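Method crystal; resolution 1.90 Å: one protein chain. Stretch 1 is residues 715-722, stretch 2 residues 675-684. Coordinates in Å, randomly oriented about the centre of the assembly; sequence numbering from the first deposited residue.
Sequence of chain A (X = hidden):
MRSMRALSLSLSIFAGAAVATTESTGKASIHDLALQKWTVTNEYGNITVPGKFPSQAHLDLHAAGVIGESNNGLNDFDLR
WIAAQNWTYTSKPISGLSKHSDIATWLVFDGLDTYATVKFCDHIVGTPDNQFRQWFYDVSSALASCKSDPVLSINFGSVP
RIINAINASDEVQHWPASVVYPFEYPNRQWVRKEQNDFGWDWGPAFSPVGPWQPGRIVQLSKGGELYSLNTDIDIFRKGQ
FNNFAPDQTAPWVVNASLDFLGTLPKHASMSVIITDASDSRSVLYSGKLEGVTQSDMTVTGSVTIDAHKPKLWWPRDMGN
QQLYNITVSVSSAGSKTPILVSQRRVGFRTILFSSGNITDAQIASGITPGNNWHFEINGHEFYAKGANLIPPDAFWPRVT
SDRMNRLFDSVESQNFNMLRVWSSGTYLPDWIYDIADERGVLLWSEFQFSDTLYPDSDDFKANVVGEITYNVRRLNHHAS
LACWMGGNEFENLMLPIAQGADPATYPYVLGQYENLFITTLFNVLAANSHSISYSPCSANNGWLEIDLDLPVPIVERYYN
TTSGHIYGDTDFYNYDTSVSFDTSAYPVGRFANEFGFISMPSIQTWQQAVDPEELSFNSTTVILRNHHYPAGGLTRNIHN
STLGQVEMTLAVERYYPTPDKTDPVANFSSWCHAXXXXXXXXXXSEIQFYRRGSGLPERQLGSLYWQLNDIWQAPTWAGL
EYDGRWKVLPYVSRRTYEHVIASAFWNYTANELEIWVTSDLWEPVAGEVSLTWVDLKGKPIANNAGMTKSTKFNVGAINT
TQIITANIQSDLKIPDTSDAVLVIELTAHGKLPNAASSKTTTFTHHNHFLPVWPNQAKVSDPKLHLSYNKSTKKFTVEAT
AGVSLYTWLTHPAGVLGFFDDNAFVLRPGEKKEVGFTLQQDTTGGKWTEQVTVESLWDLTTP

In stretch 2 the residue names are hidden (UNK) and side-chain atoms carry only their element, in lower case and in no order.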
# COMPACT_ATOMS: atom_id res chain seq x y z
N PRO A 715 -3.30 -15.71 4.67
CA PRO A 715 -3.23 -17.15 4.37
C PRO A 715 -4.29 -17.91 5.14
O PRO A 715 -4.35 -17.82 6.36
CB PRO A 715 -1.84 -17.54 4.79
CG PRO A 715 -1.39 -16.53 5.72
CD PRO A 715 -2.17 -15.26 5.49
N THR A 716 -5.17 -18.61 4.41
CA THR A 716 -6.24 -19.41 5.05
C THR A 716 -6.63 -20.68 4.29
O THR A 716 -6.02 -21.07 3.28
CB THR A 716 -7.55 -18.59 5.11
OG1 THR A 716 -8.16 -18.67 3.82
CG2 THR A 716 -7.35 -17.06 5.54
N TRP A 717 -7.70 -21.29 4.72
CA TRP A 717 -8.27 -22.48 4.06
C TRP A 717 -9.19 -22.13 2.85
O TRP A 717 -9.75 -23.04 2.21
CB TRP A 717 -9.05 -23.34 5.07
CG TRP A 717 -8.32 -23.77 6.31
CD1 TRP A 717 -7.84 -25.04 6.58
CD2 TRP A 717 -8.08 -23.01 7.51
NE1 TRP A 717 -7.24 -25.08 7.79
CE2 TRP A 717 -7.38 -23.86 8.41
CE3 TRP A 717 -8.31 -21.69 7.89
CZ2 TRP A 717 -6.92 -23.43 9.65
CZ3 TRP A 717 -7.87 -21.26 9.14
CH2 TRP A 717 -7.17 -22.13 10.01
N ALA A 718 -9.37 -20.83 2.54
CA ALA A 718 -10.29 -20.42 1.50
C ALA A 718 -9.90 -20.92 0.13
O ALA A 718 -8.70 -21.17 -0.15
CB ALA A 718 -10.39 -18.88 1.48
N GLY A 719 -10.91 -21.14 -0.73
CA GLY A 719 -10.73 -21.38 -2.13
C GLY A 719 -10.97 -20.07 -2.90
O GLY A 719 -10.48 -19.93 -3.98
N LEU A 720 -11.74 -19.18 -2.34
CA LEU A 720 -12.06 -17.86 -2.98
C LEU A 720 -11.55 -16.78 -2.07
O LEU A 720 -11.90 -16.73 -0.90
CB LEU A 720 -13.55 -17.70 -3.16
CG LEU A 720 -14.36 -18.82 -3.85
CD1 LEU A 720 -15.83 -18.44 -3.84
CD2 LEU A 720 -13.90 -19.14 -5.25
N GLU A 721 -10.76 -15.88 -2.65
CA GLU A 721 -10.06 -14.85 -1.92
C GLU A 721 -11.06 -13.67 -1.73
O GLU A 721 -12.18 -13.71 -2.27
CB GLU A 721 -8.74 -14.48 -2.67
CG GLU A 721 -7.74 -15.65 -2.82
CD GLU A 721 -6.58 -15.36 -3.79
OE1 GLU A 721 -6.41 -14.20 -4.22
OE2 GLU A 721 -5.80 -16.28 -4.09
N TYR A 722 -10.66 -12.71 -0.90
CA TYR A 722 -11.54 -11.70 -0.39
C TYR A 722 -12.37 -11.05 -1.49
O TYR A 722 -13.58 -10.82 -1.32
CB TYR A 722 -10.77 -10.65 0.43
CG TYR A 722 -11.58 -9.45 0.92
CD1 TYR A 722 -12.60 -9.57 1.90
CD2 TYR A 722 -11.33 -8.19 0.42
CE1 TYR A 722 -13.33 -8.47 2.30
CE2 TYR A 722 -12.04 -7.09 0.83
CZ TYR A 722 -13.04 -7.22 1.80
OH TYR A 722 -13.72 -6.07 2.20
N UNK A 675 1.95 -23.22 -2.65
CA UNK A 675 1.09 -23.54 -1.50
C UNK A 675 -0.31 -23.86 -1.97
O UNK A 675 -0.95 -24.78 -1.44
o UNK A 675 0.37 -21.27 -0.82
c UNK A 675 2.45 -22.11 0.08
c UNK A 675 1.06 -22.47 -0.37
N UNK A 676 -0.79 -23.15 -3.01
CA UNK A 676 -2.10 -23.41 -3.57
C UNK A 676 -2.19 -24.74 -4.30
O UNK A 676 -3.21 -25.32 -4.32
n UNK A 676 -3.48 -18.79 -4.25
o UNK A 676 -3.91 -20.30 -5.82
c UNK A 676 -2.80 -21.03 -3.84
c UNK A 676 -3.42 -20.00 -4.74
c UNK A 676 -2.50 -22.30 -4.56
N UNK A 677 -1.10 -25.18 -4.92
CA UNK A 677 -1.09 -26.42 -5.65
C UNK A 677 -1.23 -27.56 -4.68
O UNK A 677 -1.90 -28.57 -4.98
c UNK A 677 1.80 -26.01 -8.24
c UNK A 677 0.47 -25.65 -7.63
c UNK A 677 0.21 -26.60 -6.44
c UNK A 677 -0.64 -25.71 -8.68
N UNK A 678 -0.56 -27.42 -3.53
CA UNK A 678 -0.58 -28.50 -2.52
C UNK A 678 -2.01 -28.61 -1.95
O UNK A 678 -2.57 -29.67 -1.93
c UNK A 678 0.22 -29.17 -0.25
c UNK A 678 -0.60 -28.83 0.79
c UNK A 678 0.41 -28.25 -1.39
c UNK A 678 -0.85 -29.71 1.81
c UNK A 678 0.57 -31.32 0.77
c UNK A 678 0.79 -30.42 -0.26
c UNK A 678 -0.26 -30.96 1.81
N UNK A 679 -2.62 -27.46 -1.61
CA UNK A 679 -4.00 -27.43 -1.09
C UNK A 679 -4.98 -28.03 -2.08
O UNK A 679 -5.86 -28.76 -1.68
o UNK A 679 -5.94 -23.74 -1.25
c UNK A 679 -4.44 -25.99 -0.77
n UNK A 679 -7.14 -23.85 0.59
c UNK A 679 -6.30 -24.35 -0.28
c UNK A 679 -5.81 -25.81 -0.11
N UNK A 680 -4.90 -27.63 -3.37
CA UNK A 680 -5.82 -28.17 -4.39
C UNK A 680 -5.73 -29.70 -4.47
O UNK A 680 -6.74 -30.40 -4.49
c UNK A 680 -5.49 -27.61 -5.71
N UNK A 681 -4.51 -30.17 -4.56
CA UNK A 681 -4.26 -31.60 -4.77
C UNK A 681 -4.71 -32.39 -3.55
O UNK A 681 -5.23 -33.51 -3.69
o UNK A 681 -3.40 -31.62 -7.43
o UNK A 681 -1.25 -31.47 -6.98
c UNK A 681 -2.46 -31.63 -6.61
c UNK A 681 -2.78 -31.83 -5.11
N UNK A 682 -4.44 -31.87 -2.36
CA UNK A 682 -4.94 -32.53 -1.13
C UNK A 682 -6.48 -32.56 -1.05
O UNK A 682 -7.03 -33.59 -0.71
s UNK A 682 -4.02 -32.09 2.92
c UNK A 682 -4.33 -31.93 0.14
c UNK A 682 -5.24 -30.79 2.96
c UNK A 682 -4.50 -32.85 1.36
N UNK A 683 -7.16 -31.48 -1.42
CA UNK A 683 -8.62 -31.48 -1.36
C UNK A 683 -9.18 -32.49 -2.36
O UNK A 683 -10.08 -33.27 -2.03
c UNK A 683 -7.91 -28.96 0.24
c UNK A 683 -10.17 -28.32 -0.05
c UNK A 683 -7.79 -28.07 1.29
c UNK A 683 -10.04 -27.41 0.98
o UNK A 683 -8.67 -26.43 2.67
c UNK A 683 -9.11 -29.12 -0.43
c UNK A 683 -9.22 -30.07 -1.60
c UNK A 683 -8.84 -27.30 1.63
N UNK A 684 -8.62 -32.49 -3.58
CA UNK A 684 -8.96 -33.47 -4.62
C UNK A 684 -8.83 -34.87 -4.08
O UNK A 684 -9.72 -35.71 -4.24
c UNK A 684 -8.04 -33.30 -5.81
c UNK A 684 -7.11 -35.26 -8.96
c UNK A 684 -6.99 -34.31 -7.83
c UNK A 684 -8.24 -34.26 -6.94
n UNK A 684 -5.86 -35.27 -9.80

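Position 675 is the first of the ten, already within a helix. Its side chain is one carbon carrying one oxygen and one carbon, a branch at CB. It is out of reach of stretch 1. This is T675.

Position 676 has three carbons in a row, the third carrying one oxygen and one nitrogen, which marks an amide. CB points sideways, but the end of the chain comes nearer. Its nitrogen lies 3.4 Å from OE2 of E721. The residue is Q676, and NE2 donates a weak hydrogen bond to that carboxylate oxygen, with an angle of 132° at the hydrogen.

Position 677 has four carbons, forked at the second. It touches nothing on stretch 1. This is L677.

Position 678 has one carbon and then a ring of six carbons. It too is out of reach. This is F678.

Position 679 again has three carbons, the third carrying one oxygen and one nitrogen. CB points toward stretch 1, and the nitrogen reaches the backbone carbonyls there. The residue is Q679. Its NE2 donates a hydrogen bond to A718 O at 3.2 Å, nearly straight at 166°. W717 O is also 3.2 Å from Q679 NE2, but the angle is too poor for a hydrogen bond.

Position 680 has a single side-chain carbon and makes no contact. This is A680.

Position 681 has two carbons, the second carrying two oxygens, a short carboxylate. It is out of reach. This is D681.

Position 682 runs unbranched through two carbons, a sulfur and a last carbon. It does not touch stretch 1. This is M682.

Position 683 has one carbon, then a ring of six carbons bearing one oxygen. CB points toward stretch 1. The oxygen borne by the ring of 683 lies 3.6 Å from W717 O and 3.9 Å from W717 CB. This is Y683. Its OH sits at the edge of the W717 ring, near the ring plane.

Position 684 has four carbons in a row ending in nitrogen. It is out of reach. This is K684.

The contact is small, burying 177 Å² in all. It uses 676, 679 and 683, spaced three and four apart so that they recur along one side of the helix. Stretch 1 has no regular helix or strand here; its A718 O accepts from Q679 NE2. Within the loop, A718 N donates to T716 OG1 at 2.8 Å, which ties the backbone beside that acceptor.

Stretch 2 (675-684) TQLFQADMYK
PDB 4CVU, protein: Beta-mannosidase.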